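Local coordinates for (5-formylfuran-3-yl)methyl phosphate transaminase (PDB 2Z61), which catalyses the pyridoxal-phosphate-dependent transfer of an amino group from alanine to 4-(hydroxymethyl)-2-furancarboxaldehyde phosphate, supplying the furan precursor of methanofuran, at residues Lys294-Glu299 against Glu359-Ile364; Glu38-Thr43 against Asp283-Leu288; Glu145-Ala150 against Tyr176-Glu181. All blocks are in the same frame, centred on the assembly; numbering follows the deposited sequence.

Contact 1: Lys294-Glu299 against Glu359-Ile364; sequences KDFGWE and EGLERI
The ring of Phe296 is driven end-first against helix 354-368, where it meets Ile364 and Leu361, one helical turn apart. CE1 of Phe296 lies 3.9 Å from CG2 of Ile364, the two side chains running roughly perpendicular. The same CE1 of Phe296 makes a looser contact with CD2 of Leu361 at 4.2 Å. CZ of Phe296 runs up to the backbone instead: it stands 3.4 Å from the carbonyl O of Leu361, which is level with the ring, off its rim. Trp298 adds the far rim of its indole, CH2 of Trp298 being 3.9 Å from CG2 of Ile364, so this one methyl is shared by both aromatic residues. It is the branch of Ile364 anti to the backbone N, CG1 being at chi1 -61°, and it points out of the helix at the rings.

CB of Phe296 sits over the centre of the Trp298 indole, 3.7 Å above its plane. The Schellman turn at Gly297 (phi 74°) leads the chain from Phe296 into Trp298. Val293, Pro311 and Ile313 also touch the indole. The contact is largely apolar packing within the C-terminal small domain of this fold-type I aminotransferase: the C-terminal end of helix 269-295 and the following turn lie against helix 354-368, with Lys365 and Leu368 also touching Phe296, while Leu361 packs on Tyr292 of the long helix.

Contact 2: Glu38-Thr43 against Asp283-Leu288; sequences EPDFNT and DRRRRL
Arg285 presents the edge of its guanidinium to Asp40 and one face to Phe41. At the edge the grip is the end-on bidentate arginine-carboxylate pair: NH1 of Arg285 donates to OD1 of Asp40 over 3.0 Å, and its NH2 donates to OD2 of Asp40 over 2.8 Å. Both oxygens accept through their syn lone pairs. OD1 lies in the guanidinium plane, whereas OD2 is tilted from it, and the carboxylate and guanidinium as a whole stay nearly coplanar. The shorter bond is the more bent, with 142° at its hydrogen against 159° for the other. Over the face, CZ of Phe41 comes within 3.9 Å of NH2 of Arg285, and CE1 of Phe41 within 3.7 Å of NH1 of Arg285; the two planes are 34° apart, well short of a parallel stack.

The arginine chain, extended from CG to NE, carries the charge from the helix across to the loop. Arg285 is buried, and the carboxylate probably balances its charge. With two bonds to Asp40 and the CZ end of the Phe41 ring over one face, its rotation is restrained. NH1 has a further, weak bond to the carbonyl of Tyr350, and the Phe41 ring meets Phe282 edge-to-face. The salt bridge thus ties the loop between strand 32-33 and helix 45-56 to the long helix 269-295; Tyr354 and Ile357 of helix 354-368 pack on the arginine, and Glu38 in the same loop bonds to His61 of the second subunit.

Contact 3: Glu145-Ala150 against Tyr176-Glu181; sequences ESLEEA and YEFAYE
Helix-to-helix packing through one phenylalanine ring joins 145-150 to 176-181, near the periphery of the chain: Phe178 reaches across from helix 173-182 and lies against the buried Leu147 and against Glu148 of helix 144-150. Leu147 and Phe178 have the nearest CA atoms, 8.5 Å apart. With CG of Phe178 anti to the backbone N (chi1 -178°), the ring extends from its own helix toward the other. Both partners approach obliquely from one side of the ring. Leu147 is near the CD2/CE2 margin, its CB 3.7 Å from CE2 of Phe178 and its CD1 4.0 Å from CD2 of Phe178; the leucine and the phenylalanine run antiparallel, side by side. The aliphatic part of Glu148 is near CE1 and CZ, its CG 3.4 Å from CZ of Phe178 and 3.5 Å from CE1 of Phe178.

Both helices belong to the large, cofactor-binding domain of a fold-type I aminotransferase, whose mixed seven-stranded sheet is flanked by helices. Helix 144-150 follows edge strand 136-140 and leads to strand 155-161; helix 173-182 then connects that strand to its parallel neighbour 185-189, a right-handed crossover of the usual beta-alpha-beta kind. Ala179, one residue beyond Phe178, packs on Ile158 and Ile186 of those two strands, while Tyr176 stacks on Phe207.

Glu148 contributes methylene packing rather than charge pairing here. Its chain is extended beyond CG, carrying the carboxylate along the ring, with OE2 of Glu148 3.9 Å from CE1 of Phe178. The carboxylate and ring planes are steeply inclined, 75° apart.

Overall arrangement
From the N terminus, the loop 38-43 comes first and opens the longest closure, contact 2, which is completed only when helix 269-295 passes at 283-288. Nested within that loop, contact 3 links two helices beside the central sheet, its segments 145-150 and 176-181 being only 26 residues apart. Contact 1 opens after contact 2 has closed, at the end of the same long helix, and reaches forward to helix 354-368. Contacts 1 and 2 therefore share helix 269-295 and touch directly, CD1 of Leu361 meeting CD2 of Leu288 at 3.5 Å. Contact 3 stands apart, its nearest atoms about 17 Å from those of contact 2, across the chain's centre.

Contact 1: Lys294-Glu299 against Glu359-Ile364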
loop_
_atom_site.group_PDB
_atom_site.type_symbol
_atom_site.label_atom_id
_atom_site.label_comp_id
_atom_site.label_asym_id
_atom_site.label_seq_id
_atom_site.Cartn_x
_atom_site.Cartn_y
_atom_site.Cartn_z
ATOM N N LYS A 294 -16.402 34.747 -10.915
ATOM C CA LYS A 294 -16.195 35.982 -11.664
ATOM C C LYS A 294 -17.105 37.053 -11.075
ATOM O O LYS A 294 -16.759 38.233 -11.033
ATOM C CB LYS A 294 -16.527 35.770 -13.143
ATOM C CG LYS A 294 -16.111 36.925 -14.036
ATOM C CD LYS A 294 -16.504 36.687 -15.485
ATOM C CE LYS A 294 -18.018 36.707 -15.663
ATOM N NZ LYS A 294 -18.410 36.691 -17.102
ATOM N N ASP A 295 -18.270 36.617 -10.612
ATOM C CA ASP A 295 -19.249 37.504 -10.005
ATOM C C ASP A 295 -18.672 38.022 -8.687
ATOM O O ASP A 295 -18.788 39.200 -8.361
ATOM C CB ASP A 295 -20.540 36.724 -9.759
ATOM C CG ASP A 295 -21.697 37.611 -9.367
ATOM O OD1 ASP A 295 -21.655 38.192 -8.264
ATOM O OD2 ASP A 295 -22.651 37.723 -10.167
ATOM N N PHE A 296 -18.036 37.125 -7.940
ATOM C CA PHE A 296 -17.424 37.457 -6.659
ATOM C C PHE A 296 -16.218 38.373 -6.837
ATOM O O PHE A 296 -15.629 38.834 -5.860
ATOM C CB PHE A 296 -16.972 36.174 -5.945
ATOM C CG PHE A 296 -18.102 35.299 -5.468
ATOM C CD1 PHE A 296 -17.932 33.924 -5.377
ATOM C CD2 PHE A 296 -19.323 35.849 -5.080
ATOM C CE1 PHE A 296 -18.957 33.106 -4.908
ATOM C CE2 PHE A 296 -20.357 35.036 -4.607
ATOM C CZ PHE A 296 -20.172 33.663 -4.522
ATOM N N GLY A 297 -15.844 38.626 -8.085
ATOM C CA GLY A 297 -14.695 39.476 -8.338
ATOM C C GLY A 297 -13.381 38.775 -8.037
ATOM O O GLY A 297 -12.346 39.429 -7.882
ATOM N N TRP A 298 -13.415 37.445 -7.947
ATOM C CA TRP A 298 -12.208 36.666 -7.676
ATOM C C TRP A 298 -11.443 36.378 -8.965
ATOM O O TRP A 298 -12.012 36.418 -10.055
ATOM C CB TRP A 298 -12.554 35.337 -6.994
ATOM C CG TRP A 298 -13.104 35.473 -5.610
ATOM C CD1 TRP A 298 -12.995 36.555 -4.785
ATOM C CD2 TRP A 298 -13.791 34.463 -4.862
ATOM N NE1 TRP A 298 -13.568 36.281 -3.565
ATOM C CE2 TRP A 298 -14.065 35.005 -3.585
ATOM C CE3 TRP A 298 -14.200 33.153 -5.144
ATOM C CZ2 TRP A 298 -14.730 34.280 -2.590
ATOM C CZ3 TRP A 298 -14.861 32.430 -4.155
ATOM C CH2 TRP A 298 -15.120 32.998 -2.891
ATOM N N GLU A 299 -10.154 36.080 -8.835
ATOM C CA GLU A 299 -9.324 35.793 -9.997
ATOM C C GLU A 299 -8.921 34.331 -10.126
ATOM O O GLU A 299 -8.528 33.689 -9.150
ATOM C CB GLU A 299 -8.055 36.646 -9.974
ATOM C CG GLU A 299 -8.242 38.072 -10.449
ATOM C CD GLU A 299 -6.942 38.845 -10.458
ATOM O OE1 GLU A 299 -5.959 38.345 -11.049
ATOM O OE2 GLU A 299 -6.899 39.949 -9.877
ATOM N N GLU A 359 -26.378 26.197 -3.539
ATOM C CA GLU A 359 -26.654 26.778 -2.235
ATOM C C GLU A 359 -25.350 27.191 -1.571
ATOM O O GLU A 359 -25.278 28.219 -0.898
ATOM C CB GLU A 359 -27.397 25.779 -1.353
ATOM C CG GLU A 359 -27.706 26.313 0.031
ATOM C CD GLU A 359 -28.868 25.595 0.683
ATOM O OE1 GLU A 359 -28.837 24.349 0.749
ATOM O OE2 GLU A 359 -29.812 26.281 1.129
ATOM N N GLY A 360 -24.315 26.384 -1.776
ATOM C CA GLY A 360 -23.021 26.689 -1.201
ATOM C C GLY A 360 -22.498 28.009 -1.729
ATOM O O GLY A 360 -22.021 28.846 -0.966
ATOM N N LEU A 361 -22.585 28.199 -3.040
ATOM C CA LEU A 361 -22.119 29.434 -3.657
ATOM C C LEU A 361 -23.005 30.613 -3.246
ATOM O O LEU A 361 -22.509 31.707 -2.970
ATOM C CB LEU A 361 -22.095 29.284 -5.182
ATOM C CG LEU A 361 -20.975 28.400 -5.747
ATOM C CD1 LEU A 361 -21.144 28.246 -7.254
ATOM C CD2 LEU A 361 -19.625 29.014 -5.428
ATOM N N GLU A 362 -24.314 30.386 -3.200
ATOM C CA GLU A 362 -25.246 31.436 -2.806
ATOM C C GLU A 362 -24.923 31.943 -1.405
ATOM O O GLU A 362 -24.918 33.149 -1.165
ATOM C CB GLU A 362 -26.685 30.916 -2.859
ATOM C CG GLU A 362 -27.293 30.912 -4.253
ATOM C CD GLU A 362 -27.562 32.314 -4.784
ATOM O OE1 GLU A 362 -26.606 33.107 -4.918
ATOM O OE2 GLU A 362 -28.737 32.624 -5.071
ATOM N N ARG A 363 -24.653 31.024 -0.482
ATOM C CA ARG A 363 -24.320 31.407 0.887
ATOM C C ARG A 363 -23.089 32.306 0.891
ATOM O O ARG A 363 -23.058 33.323 1.583
ATOM C CB ARG A 363 -24.043 30.170 1.742
ATOM C CG ARG A 363 -25.254 29.286 1.985
ATOM C CD ARG A 363 -24.911 28.164 2.952
ATOM N NE ARG A 363 -26.021 27.235 3.142
ATOM C CZ ARG A 363 -25.976 26.167 3.933
ATOM N NH1 ARG A 363 -24.876 25.888 4.617
ATOM N NH2 ARG A 363 -27.034 25.376 4.038
ATOM N N ILE A 364 -22.076 31.927 0.117
ATOM C CA ILE A 364 -20.849 32.710 0.036
ATOM C C ILE A 364 -21.153 34.112 -0.488
ATOM O O ILE A 364 -20.539 35.088 -0.063
ATOM C CB ILE A 364 -19.809 32.027 -0.883
ATOM C CG1 ILE A 364 -19.449 30.647 -0.323
ATOM C CG2 ILE A 364 -18.558 32.895 -0.995
ATOM C CD1 ILE A 364 -18.525 29.841 -1.207
#

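Contact 2: Glu38-Thr43 against Asp283-Leu288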
loop_
_atom_site.group_PDB
_atom_site.type_symbol
_atom_site.label_atom_id
_atom_site.label_comp_id
_atom_site.label_asym_id
_atom_site.label_seq_id
_atom_site.Cartn_x
_atom_site.Cartn_y
_atom_site.Cartn_z
ATOM N N GLU A 38 -12.475 13.628 -3.516
ATOM C CA GLU A 38 -12.803 12.460 -4.322
ATOM C C GLU A 38 -14.156 12.650 -4.999
ATOM O O GLU A 38 -15.025 13.334 -4.475
ATOM C CB GLU A 38 -12.821 11.183 -3.468
ATOM C CG GLU A 38 -13.928 11.097 -2.430
ATOM C CD GLU A 38 -13.930 9.758 -1.695
ATOM O OE1 GLU A 38 -13.997 9.763 -0.449
ATOM O OE2 GLU A 38 -13.869 8.702 -2.360
ATOM N N PRO A 39 -14.343 12.047 -6.180
ATOM C CA PRO A 39 -15.616 12.184 -6.894
ATOM C C PRO A 39 -16.803 11.595 -6.128
ATOM O O PRO A 39 -16.693 10.553 -5.476
ATOM C CB PRO A 39 -15.349 11.470 -8.219
ATOM C CG PRO A 39 -14.333 10.439 -7.853
ATOM C CD PRO A 39 -13.402 11.198 -6.934
ATOM N N ASP A 40 -17.938 12.275 -6.226
ATOM C CA ASP A 40 -19.169 11.873 -5.551
ATOM C C ASP A 40 -19.988 10.846 -6.329
ATOM O O ASP A 40 -21.148 10.605 -6.008
ATOM C CB ASP A 40 -20.038 13.106 -5.299
ATOM C CG ASP A 40 -20.236 13.944 -6.558
ATOM O OD1 ASP A 40 -19.225 14.323 -7.189
ATOM O OD2 ASP A 40 -21.398 14.221 -6.919
ATOM N N PHE A 41 -19.407 10.254 -7.362
ATOM C CA PHE A 41 -20.138 9.260 -8.138
ATOM C C PHE A 41 -19.798 7.858 -7.650
ATOM O O PHE A 41 -18.755 7.639 -7.030
ATOM C CB PHE A 41 -19.782 9.343 -9.630
ATOM C CG PHE A 41 -20.153 10.645 -10.281
ATOM C CD1 PHE A 41 -19.436 11.805 -10.010
ATOM C CD2 PHE A 41 -21.213 10.707 -11.177
ATOM C CE1 PHE A 41 -19.770 13.008 -10.624
ATOM C CE2 PHE A 41 -21.556 11.903 -11.795
ATOM C CZ PHE A 41 -20.833 13.058 -11.518
ATOM N N ASN A 42 -20.695 6.918 -7.922
ATOM C CA ASN A 42 -20.474 5.523 -7.570
ATOM C C ASN A 42 -19.592 4.925 -8.648
ATOM O O ASN A 42 -19.447 5.509 -9.726
ATOM C CB ASN A 42 -21.788 4.745 -7.592
ATOM C CG ASN A 42 -22.683 5.078 -6.418
ATOM O OD1 ASN A 42 -22.296 4.916 -5.259
ATOM N ND2 ASN A 42 -23.888 5.543 -6.706
ATOM N N THR A 43 -19.016 3.770 -8.395
ATOM C CA THR A 43 -18.265 3.160 -9.476
ATOM C C THR A 43 -19.194 2.639 -10.566
ATOM O O THR A 43 -20.226 2.022 -10.333
ATOM C CB THR A 43 -17.395 2.000 -8.990
ATOM O OG1 THR A 43 -16.454 2.483 -8.023
ATOM C CG2 THR A 43 -16.653 1.366 -10.158
ATOM N N ASP A 283 -18.535 19.166 -15.803
ATOM C CA ASP A 283 -18.358 20.396 -16.563
ATOM C C ASP A 283 -19.494 21.382 -16.296
ATOM O O ASP A 283 -19.275 22.596 -16.241
ATOM C CB ASP A 283 -18.258 20.084 -18.058
ATOM C CG ASP A 283 -17.927 21.310 -18.886
ATOM O OD1 ASP A 283 -17.125 22.144 -18.417
ATOM O OD2 ASP A 283 -18.453 21.436 -20.012
ATOM N N ARG A 284 -20.707 20.863 -16.125
ATOM C CA ARG A 284 -21.844 21.728 -15.841
ATOM C C ARG A 284 -21.583 22.410 -14.497
ATOM O O ARG A 284 -21.853 23.599 -14.321
ATOM C CB ARG A 284 -23.137 20.914 -15.763
ATOM C CG ARG A 284 -24.394 21.771 -15.827
ATOM C CD ARG A 284 -25.660 20.935 -15.748
ATOM N NE ARG A 284 -26.506 21.273 -14.607
ATOM C CZ ARG A 284 -26.836 20.414 -13.647
ATOM N NH1 ARG A 284 -26.396 19.165 -13.694
ATOM N NH2 ARG A 284 -27.604 20.805 -12.638
ATOM N N ARG A 285 -21.043 21.644 -13.555
ATOM C CA ARG A 285 -20.734 22.161 -12.230
ATOM C C ARG A 285 -19.610 23.191 -12.298
ATOM O O ARG A 285 -19.682 24.252 -11.677
ATOM C CB ARG A 285 -20.311 21.016 -11.320
ATOM C CG ARG A 285 -21.344 19.909 -11.193
ATOM C CD ARG A 285 -20.730 18.714 -10.501
ATOM N NE ARG A 285 -21.713 17.721 -10.105
ATOM C CZ ARG A 285 -21.407 16.602 -9.459
ATOM N NH1 ARG A 285 -20.138 16.349 -9.143
ATOM N NH2 ARG A 285 -22.367 15.742 -9.125
ATOM N N ARG A 286 -18.566 22.871 -13.058
ATOM C CA ARG A 286 -17.424 23.767 -13.194
ATOM C C ARG A 286 -17.848 25.154 -13.692
ATOM O O ARG A 286 -17.335 26.181 -13.224
ATOM C CB ARG A 286 -16.405 23.145 -14.152
ATOM C CG ARG A 286 -15.303 24.081 -14.584
ATOM C CD ARG A 286 -14.474 23.454 -15.688
ATOM N NE ARG A 286 -15.049 23.747 -16.997
ATOM C CZ ARG A 286 -14.543 24.624 -17.854
ATOM N NH1 ARG A 286 -13.448 25.307 -17.544
ATOM N NH2 ARG A 286 -15.128 24.800 -19.030
ATOM N N ARG A 287 -18.781 25.179 -14.635
ATOM C CA ARG A 287 -19.259 26.438 -15.190
ATOM C C ARG A 287 -20.051 27.231 -14.154
ATOM O O ARG A 287 -19.958 28.455 -14.097
ATOM C CB ARG A 287 -20.119 26.174 -16.431
ATOM C CG ARG A 287 -19.329 25.653 -17.629
ATOM C CD ARG A 287 -20.239 25.306 -18.803
ATOM N NE ARG A 287 -19.516 24.635 -19.884
ATOM C CZ ARG A 287 -18.540 25.190 -20.598
ATOM N NH1 ARG A 287 -18.161 26.439 -20.357
ATOM N NH2 ARG A 287 -17.935 24.491 -21.552
ATOM N N LEU A 288 -20.823 26.524 -13.331
ATOM C CA LEU A 288 -21.619 27.164 -12.292
ATOM C C LEU A 288 -20.667 27.837 -11.308
ATOM O O LEU A 288 -20.896 28.970 -10.884
ATOM C CB LEU A 288 -22.466 26.126 -11.549
ATOM C CG LEU A 288 -23.608 26.614 -10.647
ATOM C CD1 LEU A 288 -23.883 25.561 -9.587
ATOM C CD2 LEU A 288 -23.247 27.925 -9.975
#

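Contact 3: Glu145-Ala150 against Tyr176-Glu181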
loop_
_atom_site.group_PDB
_atom_site.type_symbol
_atom_site.label_atom_id
_atom_site.label_comp_id
_atom_site.label_asym_id
_atom_site.label_seq_id
_atom_site.Cartn_x
_atom_site.Cartn_y
_atom_site.Cartn_z
ATOM N N GLU A 145 11.288 30.603 -17.355
ATOM C CA GLU A 145 12.272 31.426 -16.661
ATOM C C GLU A 145 12.562 30.954 -15.238
ATOM O O GLU A 145 13.720 30.797 -14.855
ATOM C CB GLU A 145 11.815 32.883 -16.627
ATOM C CG GLU A 145 12.898 33.839 -16.169
ATOM C CD GLU A 145 12.495 35.290 -16.327
ATOM O OE1 GLU A 145 12.026 35.659 -17.424
ATOM O OE2 GLU A 145 12.654 36.060 -15.355
ATOM N N SER A 146 11.514 30.736 -14.453
ATOM C CA SER A 146 11.684 30.293 -13.073
ATOM C C SER A 146 12.301 28.900 -12.964
ATOM O O SER A 146 13.059 28.626 -12.038
ATOM C CB SER A 146 10.344 30.333 -12.342
ATOM O OG SER A 146 9.333 29.743 -13.133
ATOM N N LEU A 147 11.975 28.015 -13.902
ATOM C CA LEU A 147 12.548 26.680 -13.874
ATOM C C LEU A 147 14.051 26.761 -14.148
ATOM O O LEU A 147 14.832 26.003 -13.574
ATOM C CB LEU A 147 11.876 25.776 -14.909
ATOM C CG LEU A 147 10.445 25.312 -14.606
ATOM C CD1 LEU A 147 9.951 24.429 -15.739
ATOM C CD2 LEU A 147 10.407 24.544 -13.285
ATOM N N GLU A 148 14.453 27.681 -15.023
ATOM C CA GLU A 148 15.869 27.854 -15.344
ATOM C C GLU A 148 16.618 28.317 -14.099
ATOM O O GLU A 148 17.696 27.814 -13.787
ATOM C CB GLU A 148 16.054 28.880 -16.471
ATOM C CG GLU A 148 15.397 28.465 -17.779
ATOM C CD GLU A 148 15.560 29.492 -18.884
ATOM O OE1 GLU A 148 15.228 30.676 -18.653
ATOM O OE2 GLU A 148 16.009 29.111 -19.988
ATOM N N GLU A 149 16.028 29.269 -13.382
ATOM C CA GLU A 149 16.634 29.799 -12.170
ATOM C C GLU A 149 16.691 28.789 -11.019
ATOM O O GLU A 149 17.584 28.862 -10.177
ATOM C CB GLU A 149 15.878 31.053 -11.722
ATOM C CG GLU A 149 16.034 32.216 -12.690
ATOM C CD GLU A 149 15.445 33.513 -12.169
ATOM O OE1 GLU A 149 14.237 33.542 -11.851
ATOM O OE2 GLU A 149 16.195 34.509 -12.083
ATOM N N ALA A 150 15.750 27.849 -10.985
ATOM C CA ALA A 150 15.714 26.858 -9.914
ATOM C C ALA A 150 16.695 25.704 -10.096
ATOM O O ALA A 150 17.097 25.076 -9.116
ATOM C CB ALA A 150 14.290 26.313 -9.751
ATOM N N TYR A 176 7.011 20.770 -20.445
ATOM C CA TYR A 176 7.468 19.405 -20.691
ATOM C C TYR A 176 8.732 19.424 -21.546
ATOM O O TYR A 176 9.701 18.745 -21.242
ATOM C CB TYR A 176 6.395 18.582 -21.413
ATOM C CG TYR A 176 5.191 18.246 -20.566
ATOM C CD1 TYR A 176 4.078 19.075 -20.547
ATOM C CD2 TYR A 176 5.179 17.110 -19.758
ATOM C CE1 TYR A 176 2.982 18.789 -19.751
ATOM C CE2 TYR A 176 4.085 16.813 -18.952
ATOM C CZ TYR A 176 2.991 17.661 -18.956
ATOM O OH TYR A 176 1.909 17.397 -18.151
ATOM N N GLU A 177 8.707 20.213 -22.619
ATOM C CA GLU A 177 9.842 20.333 -23.535
ATOM C C GLU A 177 11.095 20.818 -22.821
ATOM O O GLU A 177 12.184 20.288 -23.034
ATOM C CB GLU A 177 9.468 21.276 -24.684
ATOM C CG GLU A 177 8.500 20.647 -25.684
ATOM C CD GLU A 177 7.674 21.670 -26.453
ATOM O OE1 GLU A 177 7.011 21.271 -27.434
ATOM O OE2 GLU A 177 7.676 22.862 -26.076
ATOM N N PHE A 178 10.944 21.816 -21.960
ATOM C CA PHE A 178 12.085 22.322 -21.210
ATOM C C PHE A 178 12.636 21.231 -20.294
ATOM O O PHE A 178 13.850 21.007 -20.241
ATOM C CB PHE A 178 11.687 23.526 -20.354
ATOM C CG PHE A 178 12.835 24.127 -19.595
ATOM C CD1 PHE A 178 13.769 24.932 -20.239
ATOM C CD2 PHE A 178 13.016 23.847 -18.246
ATOM C CE1 PHE A 178 14.870 25.443 -19.549
ATOM C CE2 PHE A 178 14.115 24.354 -17.551
ATOM C CZ PHE A 178 15.043 25.152 -18.207
ATOM N N ALA A 179 11.742 20.547 -19.583
ATOM C CA ALA A 179 12.159 19.496 -18.657
ATOM C C ALA A 179 12.923 18.351 -19.320
ATOM O O ALA A 179 13.923 17.880 -18.777
ATOM C CB ALA A 179 10.954 18.946 -17.903
ATOM N N TYR A 180 12.463 17.902 -20.487
ATOM C CA TYR A 180 13.145 16.813 -21.176
ATOM C C TYR A 180 14.525 17.165 -21.715
ATOM O O TYR A 180 15.335 16.271 -21.957
ATOM C CB TYR A 180 12.274 16.259 -22.302
ATOM C CG TYR A 180 11.163 15.389 -21.770
ATOM C CD1 TYR A 180 9.859 15.868 -21.667
ATOM C CD2 TYR A 180 11.429 14.101 -21.306
ATOM C CE1 TYR A 180 8.846 15.090 -21.112
ATOM C CE2 TYR A 180 10.429 13.316 -20.750
ATOM C CZ TYR A 180 9.138 13.816 -20.655
ATOM O OH TYR A 180 8.139 13.039 -20.110
ATOM N N GLU A 181 14.793 18.456 -21.907
ATOM C CA GLU A 181 16.102 18.891 -22.401
ATOM C C GLU A 181 17.019 19.191 -21.216
ATOM O O GLU A 181 18.229 18.981 -21.288
ATOM C CB GLU A 181 15.973 20.173 -23.249
ATOM C CG GLU A 181 15.497 19.959 -24.694
ATOM C CD GLU A 181 16.476 19.140 -25.525
ATOM O OE1 GLU A 181 16.070 18.630 -26.595
ATOM O OE2 GLU A 181 17.652 19.012 -25.117
#